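Local structure of arylamine n-acetyltransferase (Mycobacterium smegmatis, 1W5R) at residues 6-11 with 82-87; 20-24 with 86-90; 224-228 with 274-278. The protein catalyses the transfer of an acetyl group to arylamines, probably from acetyl-coenzyme A. The protein carries 1 engineered substitution. All blocks are in the same frame, centred on the assembly; numbering follows the deposited sequence.

Interaction 1 of 3, residues 6-11 with 82-87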
ATOM      1  N   MET A   6     -21.593  35.693  -1.476  1.00 40.54           N
ATOM      2  CA  MET A   6     -20.901  34.826  -0.480  1.00 40.46           C
ATOM      3  C   MET A   6     -19.386  34.934  -0.648  1.00 39.85           C
ATOM      4  O   MET A   6     -18.903  35.714  -1.473  1.00 40.01           O
ATOM      5  CB  MET A   6     -21.329  33.365  -0.643  1.00 40.59           C
ATOM      6  CG  MET A   6     -22.629  33.153  -1.393  1.00 40.84           C
ATOM      7  SD  MET A   6     -23.087  31.409  -1.423  1.00 41.01           S
ATOM      8  CE  MET A   6     -24.391  31.382  -0.196  1.00 40.75           C
ATOM      9  N   ASP A   7     -18.639  34.152   0.133  1.00 38.87           N
ATOM     10  CA  ASP A   7     -17.188  34.089  -0.019  1.00 37.56           C
ATOM     11  C   ASP A   7     -16.810  32.997  -1.013  1.00 36.13           C
ATOM     12  O   ASP A   7     -16.265  31.945  -0.635  1.00 36.14           O
ATOM     13  CB  ASP A   7     -16.488  33.881   1.335  1.00 37.96           C
ATOM     14  CG  ASP A   7     -14.960  33.933   1.232  1.00 38.71           C
ATOM     15  OD1 ASP A   7     -14.431  34.603   0.315  1.00 38.61           O
ATOM     16  OD2 ASP A   7     -14.284  33.298   2.075  1.00 39.48           O
ATOM     17  N   LEU A   8     -17.105  33.244  -2.289  1.00 34.04           N
ATOM     18  CA  LEU A   8     -16.713  32.298  -3.328  1.00 31.57           C
ATOM     19  C   LEU A   8     -15.210  32.299  -3.551  1.00 29.85           C
ATOM     20  O   LEU A   8     -14.632  31.257  -3.849  1.00 29.33           O
ATOM     21  CB  LEU A   8     -17.451  32.544  -4.638  1.00 31.86           C
ATOM     22  CG  LEU A   8     -18.903  32.072  -4.744  1.00 31.69           C
ATOM     23  CD1 LEU A   8     -19.099  31.499  -6.122  1.00 31.71           C
ATOM     24  CD2 LEU A   8     -19.306  31.030  -3.693  1.00 31.76           C
ATOM     25  N   GLY A   9     -14.583  33.465  -3.398  1.00 27.65           N
ATOM     26  CA  GLY A   9     -13.124  33.581  -3.472  1.00 25.25           C
ATOM     27  C   GLY A   9     -12.406  32.645  -2.510  1.00 23.07           C
ATOM     28  O   GLY A   9     -11.404  32.018  -2.867  1.00 22.60           O
ATOM     29  N   GLY A  10     -12.923  32.559  -1.288  1.00 21.41           N
ATOM     30  CA  GLY A  10     -12.402  31.638  -0.287  1.00 19.48           C
ATOM     31  C   GLY A  10     -12.558  30.199  -0.762  1.00 18.02           C
ATOM     32  O   GLY A  10     -11.604  29.417  -0.694  1.00 17.54           O
ATOM     33  N   TYR A  11     -13.747  29.863  -1.265  1.00 16.82           N
ATOM     34  CA  TYR A  11     -13.997  28.496  -1.753  1.00 15.80           C
ATOM     35  C   TYR A  11     -13.115  28.137  -2.937  1.00 15.98           C
ATOM     36  O   TYR A  11     -12.508  27.066  -2.963  1.00 15.91           O
ATOM     37  CB  TYR A  11     -15.464  28.279  -2.116  1.00 15.12           C
ATOM     38  CG  TYR A  11     -15.718  26.931  -2.765  1.00 13.89           C
ATOM     39  CD1 TYR A  11     -15.875  25.778  -1.994  1.00 13.97           C
ATOM     40  CD2 TYR A  11     -15.790  26.816  -4.155  1.00 14.65           C
ATOM     41  CE1 TYR A  11     -16.085  24.541  -2.595  1.00 14.02           C
ATOM     42  CE2 TYR A  11     -16.010  25.591  -4.767  1.00 13.36           C
ATOM     43  CZ  TYR A  11     -16.171  24.458  -3.983  1.00 13.82           C
ATOM     44  OH  TYR A  11     -16.401  23.246  -4.601  1.00 13.20           O
ATOM     45  N   TYR A  82     -24.496  25.563  -2.604  1.00 13.77           N
ATOM     46  CA  TYR A  82     -24.469  27.026  -2.479  1.00 14.29           C
ATOM     47  C   TYR A  82     -23.535  27.641  -3.503  1.00 14.80           C
ATOM     48  O   TYR A  82     -23.880  28.647  -4.142  1.00 15.72           O
ATOM     49  CB  TYR A  82     -24.031  27.447  -1.073  1.00 14.25           C
ATOM     50  CG  TYR A  82     -25.008  27.065   0.021  1.00 14.15           C
ATOM     51  CD1 TYR A  82     -24.624  26.220   1.078  1.00 13.97           C
ATOM     52  CD2 TYR A  82     -26.312  27.560   0.013  1.00 14.47           C
ATOM     53  CE1 TYR A  82     -25.535  25.875   2.082  1.00 14.95           C
ATOM     54  CE2 TYR A  82     -27.221  27.225   1.003  1.00 14.76           C
ATOM     55  CZ  TYR A  82     -26.828  26.389   2.046  1.00 14.54           C
ATOM     56  OH  TYR A  82     -27.719  26.052   3.033  1.00 14.63           O
ATOM     57  N   VAL A  83     -22.366  27.031  -3.678  1.00 14.63           N
ATOM     58  CA  VAL A  83     -21.370  27.541  -4.617  1.00 15.15           C
ATOM     59  C   VAL A  83     -21.929  27.549  -6.033  1.00 15.16           C
ATOM     60  O   VAL A  83     -21.818  28.565  -6.743  1.00 15.37           O
ATOM     61  CB  VAL A  83     -20.054  26.727  -4.570  1.00 14.69           C
ATOM     62  CG1 VAL A  83     -19.174  27.074  -5.756  1.00 15.89           C
ATOM     63  CG2 VAL A  83     -19.334  26.978  -3.277  1.00 15.01           C
ATOM     64  N   LEU A  84     -22.545  26.441  -6.445  1.00 15.06           N
ATOM     65  CA  LEU A  84     -23.041  26.340  -7.822  1.00 15.56           C
ATOM     66  C   LEU A  84     -24.176  27.320  -8.097  1.00 16.24           C
ATOM     67  O   LEU A  84     -24.214  27.938  -9.166  1.00 16.46           O
ATOM     68  CB  LEU A  84     -23.440  24.914  -8.182  1.00 15.19           C
ATOM     69  CG  LEU A  84     -22.297  23.888  -8.178  1.00 14.26           C
ATOM     70  CD1 LEU A  84     -22.878  22.529  -8.450  1.00 13.69           C
ATOM     71  CD2 LEU A  84     -21.148  24.198  -9.167  1.00 14.95           C
ATOM     72  N   GLU A  85     -25.080  27.463  -7.130  1.00 17.32           N
ATOM     73  CA  GLU A  85     -26.146  28.470  -7.175  1.00 19.11           C
ATOM     74  C   GLU A  85     -25.598  29.869  -7.367  1.00 19.61           C
ATOM     75  O   GLU A  85     -26.098  30.643  -8.205  1.00 19.82           O
ATOM     76  CB  GLU A  85     -26.911  28.463  -5.861  1.00 19.98           C
ATOM     77  CG  GLU A  85     -27.959  27.429  -5.789  1.00 21.67           C
ATOM     78  CD  GLU A  85     -28.906  27.650  -4.628  1.00 21.34           C
ATOM     79  OE1 GLU A  85     -28.463  28.066  -3.522  1.00 21.81           O
ATOM     80  OE2 GLU A  85     -30.093  27.372  -4.832  1.00 21.43           O
ATOM     81  N   GLU A  86     -24.579  30.201  -6.582  1.00 20.18           N
ATOM     82  CA  GLU A  86     -24.006  31.540  -6.610  1.00 21.23           C
ATOM     83  C   GLU A  86     -23.422  31.810  -7.990  1.00 21.09           C
ATOM     84  O   GLU A  86     -23.554  32.917  -8.517  1.00 21.41           O
ATOM     85  CB  GLU A  86     -22.962  31.714  -5.496  1.00 21.77           C
ATOM     86  CG  GLU A  86     -22.263  33.083  -5.451  1.00 24.23           C
ATOM     87  CD  GLU A  86     -23.204  34.261  -5.196  1.00 26.93           C
ATOM     88  OE1 GLU A  86     -24.335  34.064  -4.689  1.00 28.36           O
ATOM     89  OE2 GLU A  86     -22.794  35.397  -5.506  1.00 29.05           O
ATOM     90  N   LEU A  87     -22.825  30.777  -8.589  1.00 20.56           N
ATOM     91  CA  LEU A  87     -22.188  30.902  -9.897  1.00 20.35           C
ATOM     92  C   LEU A  87     -23.165  30.974 -11.070  1.00 20.38           C
ATOM     93  O   LEU A  87     -22.759  31.354 -12.171  1.00 20.83           O
ATOM     94  CB  LEU A  87     -21.157  29.778 -10.113  1.00 20.27           C
ATOM     95  CG  LEU A  87     -19.856  29.863  -9.298  1.00 20.45           C
ATOM     96  CD1 LEU A  87     -19.005  28.605  -9.427  1.00 20.51           C
ATOM     97  CD2 LEU A  87     -19.014  31.075  -9.687  1.00 20.99           C
TER

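Interaction 2 of 3, residues 20-24 with 86-90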
ATOM      1  N   ARG A  20     -13.755  34.201 -11.270  1.00 38.04           N
ATOM      2  CA  ARG A  20     -15.143  33.768 -11.368  1.00 37.89           C
ATOM      3  C   ARG A  20     -15.327  32.859 -12.588  1.00 37.10           C
ATOM      4  O   ARG A  20     -15.250  33.333 -13.727  1.00 37.34           O
ATOM      5  CB  ARG A  20     -16.060  34.994 -11.479  1.00 38.34           C
ATOM      6  CG  ARG A  20     -17.553  34.716 -11.303  1.00 39.49           C
ATOM      7  CD  ARG A  20     -18.011  34.992  -9.880  1.00 41.18           C
ATOM      8  NE  ARG A  20     -19.462  34.887  -9.749  1.00 42.64           N
ATOM      9  CZ  ARG A  20     -20.133  35.051  -8.611  1.00 42.77           C
ATOM     10  NH1 ARG A  20     -19.489  35.332  -7.483  1.00 43.70           N
ATOM     11  NH2 ARG A  20     -21.454  34.932  -8.602  1.00 43.60           N
ATOM     12  N   PRO A  21     -15.555  31.550 -12.362  1.00 36.03           N
ATOM     13  CA  PRO A  21     -15.872  30.697 -13.508  1.00 34.90           C
ATOM     14  C   PRO A  21     -17.330  30.856 -13.955  1.00 33.67           C
ATOM     15  O   PRO A  21     -18.190  31.203 -13.146  1.00 33.45           O
ATOM     16  CB  PRO A  21     -15.611  29.288 -12.975  1.00 35.25           C
ATOM     17  CG  PRO A  21     -15.845  29.379 -11.517  1.00 35.56           C
ATOM     18  CD  PRO A  21     -15.530  30.790 -11.096  1.00 36.00           C
ATOM     19  N   ARG A  22     -17.586  30.604 -15.238  1.00 32.24           N
ATOM     20  CA  ARG A  22     -18.915  30.734 -15.831  1.00 31.16           C
ATOM     21  C   ARG A  22     -19.760  29.499 -15.501  1.00 29.42           C
ATOM     22  O   ARG A  22     -19.205  28.415 -15.328  1.00 29.71           O
ATOM     23  CB  ARG A  22     -18.794  30.866 -17.353  1.00 31.58           C
ATOM     24  CG  ARG A  22     -19.725  31.905 -17.981  1.00 33.82           C
ATOM     25  CD  ARG A  22     -20.526  31.339 -19.168  1.00 36.56           C
ATOM     26  NE  ARG A  22     -19.705  30.559 -20.098  1.00 36.83           N
ATOM     27  CZ  ARG A  22     -20.185  29.850 -21.117  1.00 40.45           C
ATOM     28  NH1 ARG A  22     -21.486  29.817 -21.367  1.00 38.56           N
ATOM     29  NH2 ARG A  22     -19.355  29.169 -21.896  1.00 37.73           N
ATOM     30  N   PRO A  23     -21.097  29.656 -15.404  1.00 27.72           N
ATOM     31  CA  PRO A  23     -21.985  28.505 -15.194  1.00 26.50           C
ATOM     32  C   PRO A  23     -22.229  27.656 -16.451  1.00 25.32           C
ATOM     33  O   PRO A  23     -23.335  27.648 -17.000  1.00 25.20           O
ATOM     34  CB  PRO A  23     -23.287  29.149 -14.711  1.00 26.56           C
ATOM     35  CG  PRO A  23     -23.286  30.504 -15.355  1.00 26.78           C
ATOM     36  CD  PRO A  23     -21.849  30.931 -15.425  1.00 27.42           C
ATOM     37  N   ASP A  24     -21.205  26.926 -16.875  1.00 23.90           N
ATOM     38  CA  ASP A  24     -21.330  26.020 -18.004  1.00 23.16           C
ATOM     39  C   ASP A  24     -20.849  24.620 -17.628  1.00 22.39           C
ATOM     40  O   ASP A  24     -20.318  24.409 -16.524  1.00 21.67           O
ATOM     41  CB  ASP A  24     -20.580  26.576 -19.231  1.00 23.56           C
ATOM     42  CG  ASP A  24     -19.115  26.886 -18.944  1.00 24.73           C
ATOM     43  OD1 ASP A  24     -18.456  26.122 -18.209  1.00 26.05           O
ATOM     44  OD2 ASP A  24     -18.594  27.892 -19.474  1.00 26.35           O
ATOM     45  N   GLU A  86     -24.579  30.201  -6.582  1.00 20.18           N
ATOM     46  CA  GLU A  86     -24.006  31.540  -6.610  1.00 21.23           C
ATOM     47  C   GLU A  86     -23.422  31.810  -7.990  1.00 21.09           C
ATOM     48  O   GLU A  86     -23.554  32.917  -8.517  1.00 21.41           O
ATOM     49  CB  GLU A  86     -22.962  31.714  -5.496  1.00 21.77           C
ATOM     50  CG  GLU A  86     -22.263  33.083  -5.451  1.00 24.23           C
ATOM     51  CD  GLU A  86     -23.204  34.261  -5.196  1.00 26.93           C
ATOM     52  OE1 GLU A  86     -24.335  34.064  -4.689  1.00 28.36           O
ATOM     53  OE2 GLU A  86     -22.794  35.397  -5.506  1.00 29.05           O
ATOM     54  N   LEU A  87     -22.825  30.777  -8.589  1.00 20.56           N
ATOM     55  CA  LEU A  87     -22.188  30.902  -9.897  1.00 20.35           C
ATOM     56  C   LEU A  87     -23.165  30.974 -11.070  1.00 20.38           C
ATOM     57  O   LEU A  87     -22.759  31.354 -12.171  1.00 20.83           O
ATOM     58  CB  LEU A  87     -21.157  29.778 -10.113  1.00 20.27           C
ATOM     59  CG  LEU A  87     -19.856  29.863  -9.298  1.00 20.45           C
ATOM     60  CD1 LEU A  87     -19.005  28.605  -9.427  1.00 20.51           C
ATOM     61  CD2 LEU A  87     -19.014  31.075  -9.687  1.00 20.99           C
ATOM     62  N   GLY A  88     -24.428  30.615 -10.846  1.00 19.90           N
ATOM     63  CA  GLY A  88     -25.460  30.713 -11.881  1.00 20.02           C
ATOM     64  C   GLY A  88     -26.128  29.420 -12.320  1.00 19.81           C
ATOM     65  O   GLY A  88     -27.038  29.437 -13.162  1.00 19.95           O
ATOM     66  N   PHE A  89     -25.682  28.287 -11.765  1.00 19.31           N
ATOM     67  CA  PHE A  89     -26.341  27.003 -12.018  1.00 18.64           C
ATOM     68  C   PHE A  89     -27.671  26.931 -11.283  1.00 18.80           C
ATOM     69  O   PHE A  89     -27.861  27.608 -10.276  1.00 18.97           O
ATOM     70  CB  PHE A  89     -25.469  25.843 -11.531  1.00 18.00           C
ATOM     71  CG  PHE A  89     -24.185  25.677 -12.281  1.00 16.81           C
ATOM     72  CD1 PHE A  89     -23.013  26.248 -11.812  1.00 15.56           C
ATOM     73  CD2 PHE A  89     -24.142  24.920 -13.448  1.00 15.99           C
ATOM     74  CE1 PHE A  89     -21.811  26.069 -12.491  1.00 16.19           C
ATOM     75  CE2 PHE A  89     -22.951  24.746 -14.142  1.00 15.73           C
ATOM     76  CZ  PHE A  89     -21.784  25.313 -13.668  1.00 16.19           C
ATOM     77  N   GLU A  90     -28.589  26.107 -11.778  1.00 18.85           N
ATOM     78  CA  GLU A  90     -29.823  25.854 -11.055  1.00 19.57           C
ATOM     79  C   GLU A  90     -29.656  24.545 -10.302  1.00 18.66           C
ATOM     80  O   GLU A  90     -29.284  23.520 -10.886  1.00 18.34           O
ATOM     81  CB  GLU A  90     -31.025  25.809 -11.990  1.00 20.54           C
ATOM     82  CG  GLU A  90     -32.366  25.857 -11.268  1.00 24.29           C
ATOM     83  CD  GLU A  90     -33.068  24.516 -11.256  1.00 27.88           C
ATOM     84  OE1 GLU A  90     -33.366  23.992 -12.355  1.00 31.49           O
ATOM     85  OE2 GLU A  90     -33.335  23.989 -10.157  1.00 27.52           O
TER

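Interaction 3 of 3, residues 224-228 with 274-278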
ATOM      1  N   LEU A 224      -9.899   5.941   4.302  1.00  9.40           N
ATOM      2  CA  LEU A 224      -9.455   5.490   5.620  1.00 10.26           C
ATOM      3  C   LEU A 224     -10.678   5.154   6.464  1.00  9.65           C
ATOM      4  O   LEU A 224     -11.569   5.987   6.604  1.00  9.68           O
ATOM      5  CB  LEU A 224      -8.677   6.621   6.297  1.00 11.32           C
ATOM      6  CG  LEU A 224      -8.173   6.380   7.728  1.00 11.85           C
ATOM      7  CD1 LEU A 224      -6.961   5.434   7.697  1.00 13.62           C
ATOM      8  CD2 LEU A 224      -7.788   7.683   8.422  1.00 12.32           C
ATOM      9  N   ARG A 225     -10.737   3.932   6.989  1.00  9.30           N
ATOM     10  CA  ARG A 225     -11.697   3.589   8.026  1.00  9.16           C
ATOM     11  C   ARG A 225     -10.882   3.101   9.212  1.00 10.05           C
ATOM     12  O   ARG A 225     -10.160   2.102   9.103  1.00  9.75           O
ATOM     13  CB  ARG A 225     -12.683   2.510   7.551  1.00  9.31           C
ATOM     14  CG  ARG A 225     -13.735   2.069   8.582  1.00  9.93           C
ATOM     15  CD  ARG A 225     -14.672   3.221   8.953  1.00 10.62           C
ATOM     16  NE  ARG A 225     -15.604   2.816  10.008  1.00 11.18           N
ATOM     17  CZ  ARG A 225     -16.630   3.555  10.433  1.00 11.51           C
ATOM     18  NH1 ARG A 225     -16.873   4.743   9.892  1.00 12.26           N
ATOM     19  NH2 ARG A 225     -17.416   3.090  11.403  1.00 12.09           N
ATOM     20  N   GLY A 226     -10.959   3.812  10.329  1.00 10.03           N
ATOM     21  CA  GLY A 226     -10.150   3.422  11.495  1.00 10.52           C
ATOM     22  C   GLY A 226      -8.661   3.421  11.142  1.00 10.79           C
ATOM     23  O   GLY A 226      -8.136   4.410  10.625  1.00 10.67           O
ATOM     24  N   ARG A 227      -7.966   2.307  11.420  1.00 10.85           N
ATOM     25  CA  ARG A 227      -6.530   2.176  11.116  1.00 11.35           C
ATOM     26  C   ARG A 227      -6.211   1.783   9.668  1.00 11.28           C
ATOM     27  O   ARG A 227      -5.034   1.743   9.273  1.00 12.07           O
ATOM     28  CB  ARG A 227      -5.905   1.114  12.027  1.00 11.63           C
ATOM     29  CG  ARG A 227      -6.352  -0.289  11.675  1.00 12.78           C
ATOM     30  CD  ARG A 227      -5.522  -1.341  12.406  1.00 13.52           C
ATOM     31  NE  ARG A 227      -5.938  -1.556  13.788  1.00 14.44           N
ATOM     32  CZ  ARG A 227      -5.149  -1.427  14.858  1.00 15.14           C
ATOM     33  NH1 ARG A 227      -3.885  -1.029  14.741  1.00 15.09           N
ATOM     34  NH2 ARG A 227      -5.655  -1.692  16.060  1.00 16.23           N
ATOM     35  N   ASN A 228      -7.255   1.502   8.885  1.00 11.28           N
ATOM     36  CA  ASN A 228      -7.111   0.905   7.565  1.00 11.86           C
ATOM     37  C   ASN A 228      -7.327   1.902   6.439  1.00 11.80           C
ATOM     38  O   ASN A 228      -8.445   2.396   6.237  1.00 11.56           O
ATOM     39  CB  ASN A 228      -8.098  -0.250   7.422  1.00 11.84           C
ATOM     40  CG  ASN A 228      -7.844  -1.357   8.428  1.00 13.90           C
ATOM     41  OD1 ASN A 228      -6.756  -1.934   8.474  1.00 16.33           O
ATOM     42  ND2 ASN A 228      -8.851  -1.657   9.241  1.00 16.44           N
ATOM     43  N   GLU A 274     -10.002   4.272  20.143  1.00 14.81           N
ATOM     44  CA  GLU A 274     -11.184   3.437  20.396  1.00 15.08           C
ATOM     45  C   GLU A 274     -11.784   2.828  19.128  1.00 14.22           C
ATOM     46  O   GLU A 274     -12.437   1.783  19.178  1.00 14.65           O
ATOM     47  CB  GLU A 274     -12.282   4.239  21.105  1.00 15.35           C
ATOM     48  CG  GLU A 274     -11.936   4.575  22.542  1.00 16.07           C
ATOM     49  CD  GLU A 274     -13.000   5.403  23.252  1.00 16.79           C
ATOM     50  OE1 GLU A 274     -13.905   5.956  22.603  1.00 18.14           O
ATOM     51  OE2 GLU A 274     -12.910   5.489  24.496  1.00 19.65           O
ATOM     52  N   VAL A 275     -11.567   3.503  17.998  1.00 13.55           N
ATOM     53  CA  VAL A 275     -12.232   3.126  16.752  1.00 12.44           C
ATOM     54  C   VAL A 275     -11.271   2.629  15.653  1.00 12.57           C
ATOM     55  O   VAL A 275     -11.621   2.618  14.478  1.00 11.66           O
ATOM     56  CB  VAL A 275     -13.149   4.272  16.215  1.00 11.64           C
ATOM     57  CG1 VAL A 275     -14.222   4.601  17.240  1.00 12.48           C
ATOM     58  CG2 VAL A 275     -12.345   5.501  15.854  1.00 12.13           C
ATOM     59  N   LEU A 276     -10.077   2.179  16.027  1.00 12.30           N
ATOM     60  CA  LEU A 276      -9.136   1.685  15.026  1.00 12.56           C
ATOM     61  C   LEU A 276      -9.757   0.559  14.212  1.00 13.00           C
ATOM     62  O   LEU A 276      -9.499   0.432  13.007  1.00 13.45           O
ATOM     63  CB  LEU A 276      -7.854   1.195  15.699  1.00 12.99           C
ATOM     64  CG  LEU A 276      -7.003   2.256  16.398  1.00 13.94           C
ATOM     65  CD1 LEU A 276      -5.768   1.580  17.000  1.00 15.10           C
ATOM     66  CD2 LEU A 276      -6.563   3.382  15.470  1.00 13.55           C
ATOM     67  N   ASP A 277     -10.577  -0.262  14.862  1.00 13.63           N
ATOM     68  CA  ASP A 277     -11.102  -1.465  14.225  1.00 14.92           C
ATOM     69  C   ASP A 277     -12.614  -1.530  14.163  1.00 15.31           C
ATOM     70  O   ASP A 277     -13.207  -2.606  14.055  1.00 16.07           O
ATOM     71  CB  ASP A 277     -10.492  -2.719  14.887  1.00 15.32           C
ATOM     72  CG  ASP A 277      -8.979  -2.736  14.769  1.00 17.45           C
ATOM     73  OD1 ASP A 277      -8.480  -2.876  13.623  1.00 20.09           O
ATOM     74  OD2 ASP A 277      -8.283  -2.538  15.792  1.00 17.57           O
ATOM     75  N   THR A 278     -13.241  -0.350  14.178  1.00 15.26           N
ATOM     76  CA  THR A 278     -14.689  -0.269  14.066  1.00 15.36           C
ATOM     77  C   THR A 278     -15.119   0.462  12.793  1.00 15.72           C
ATOM     78  O   THR A 278     -16.317   0.629  12.584  1.00 16.15           O
ATOM     79  CB  THR A 278     -15.312   0.465  15.262  1.00 15.52           C
ATOM     80  OG1 THR A 278     -14.766   1.780  15.340  1.00 14.67           O
ATOM     81  CG2 THR A 278     -15.011  -0.268  16.573  1.00 15.77           C
ATOM     82  OXT THR A 278     -14.311   0.891  11.968  1.00 15.16           O
TER
HETATM   83  O   HOH W   1      -9.109  -3.585  11.210  1.00 31.17           O

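Interaction 1 of 3, residues 6-11 with 82-87
Begin at Tyr-82, on the last turns of helix 73-87. Its CB takes the methyl of Met-6, CE to CB 4.0 Å, while the sulfur SD of Met-6 rests 4.0 Å from Tyr-82 O. The phenol itself leads away from the N-terminal segment, and its OH is hydrogen-bonded to the carbonyl of Leu-55. One residue on, Val-83 points toward the short helix 8-14, and both its methyls meet Tyr-11. CG2 sits over the face of the Tyr-11 ring, 3.6 Å from the centroid and only 12° off the normal, a CH-pi contact, and also lies 4.1 Å from Leu-8 CD2; CG1 comes within 3.6 Å of Tyr-11 CE2. The Tyr-11 hydroxyl reaches past this patch to hydrogen-bond His-35 ND1.

What is being joined here is the first modelled residues to the helical part of the arylamine N-acetyltransferase fold. No hydrogen bond crosses between the segments; Leu-8, wedged among Val-83, Glu-86 and Leu-87, is held by apolar contact. Helix 8-14 opens with Asp-7 as N-cap, its OD1 accepting from Gly-10 N at 3.0 Å; Asp-7 itself stays out of reach of segment 82-87, toward which Leu-8 and Tyr-11 point.

A turn after Tyr-82, Glu-86 lends its aliphatic part: CG packs 3.6 Å from Leu-8 CG, and OE1 lies 3.8 Å from Met-6 CG, while OE2 has a long, weak ion pair with Arg-20. Leu-87 closes the row, with CD2 3.6 Å from Leu-8 CD1.

Interaction 2 of 3, residues 20-24 with 86-90
Arg-20 has its chi3 and chi4 both near 180°, so the outer part of the chain runs out straight along the end of helix 73-87. Leu-87 CD2 sits over one face of the guanidinium, 3.8 Å from Arg-20 NE, and Arg-20 NH2 makes a long salt bridge to Glu-86 OE2 at 3.4 Å, weak as a hydrogen bond. The m,t rotamer of Leu-87 brings the same CD2 within 3.8 Å of Pro-21 CD. Beyond it the helix ends in a Schellman motif: Gly-88, at phi 118°, turns the chain toward strand 90-98, and a CB there would collide with Pro-23 CG. That proline, the centre of an inverse gamma turn, instead puts CG 3.3 Å from Leu-87 O. Phe-89, with chi1 m and chi2 95°, turns its ring back against the 20-24 loop, where Pro-23 CB lies over its face, 4.1 Å from the centroid. Asp-24 O meets the ring edge, 3.3 Å from Phe-89 CZ, while the Asp-24 side chain turns away and N-caps helix 25-38 through Thr-27 N.

Interaction 3 of 3, residues 224-228 with 274-278
A type II' beta turn, Arg-225 to Asn-228, links the antiparallel strands 220-225 and 228-233 as a beta hairpin, and the C-terminal tail docks against it after helix 268-274, in a type I turn from Val-275 to Thr-278.

Backbone contacts set the spacing. Arg-227 N donates to Leu-276 O at 2.9 Å, and Gly-226 CA adds a CA-H...O contact to that same oxygen at 3.4 Å. Gly-226 has positive phi, and a CB on it would run into Leu-276 O and Val-275 O, so the close approach depends on the bare CA.

Two arginines supply the charged contacts. Arg-225 grips the chain's terminal carboxylate, NE to Thr-278 OXT at 3.0 Å and NH2 to Thr-278 O at 2.9 Å; its NH1 turns to Thr-212 and His-206. Arg-227 holds Asp-277 in a two-pronged salt bridge, NE to OD1 at 2.9 Å and NH2 to OD2 at 2.8 Å.

By van der Waals contact, Leu-276 CD1 covers one face of the Arg-227 guanidinium, 3.4 Å from Arg-227 NH2. Finally, one water accepts from Asn-228 ND2 at 2.8 Å and donates to Asp-277 OD1 at 2.6 Å.

Interactions 1 and 2 are neighbours, their centres 9 Å apart, and both end on the C-terminal part of helix 73-87, sharing Glu-86 and Leu-87. They touch directly: Leu-84 O lies 3.0 Å from Phe-89 N, probably hydrogen-bonded, and Leu-8 CD1 packs 4.1 Å from Arg-20 NH1. Together they lay helix 8-14 and the loop leading to helix 25-38 against that one helix end. Interaction 3 comes later in the chain, across the chain's centre from both, its centre about 34 Å from that of interaction 1 and 39 Å from that of interaction 2. There the five-stranded sheet receives the C-terminus, so the first modelled residues and the C-terminus are anchored at well-separated places.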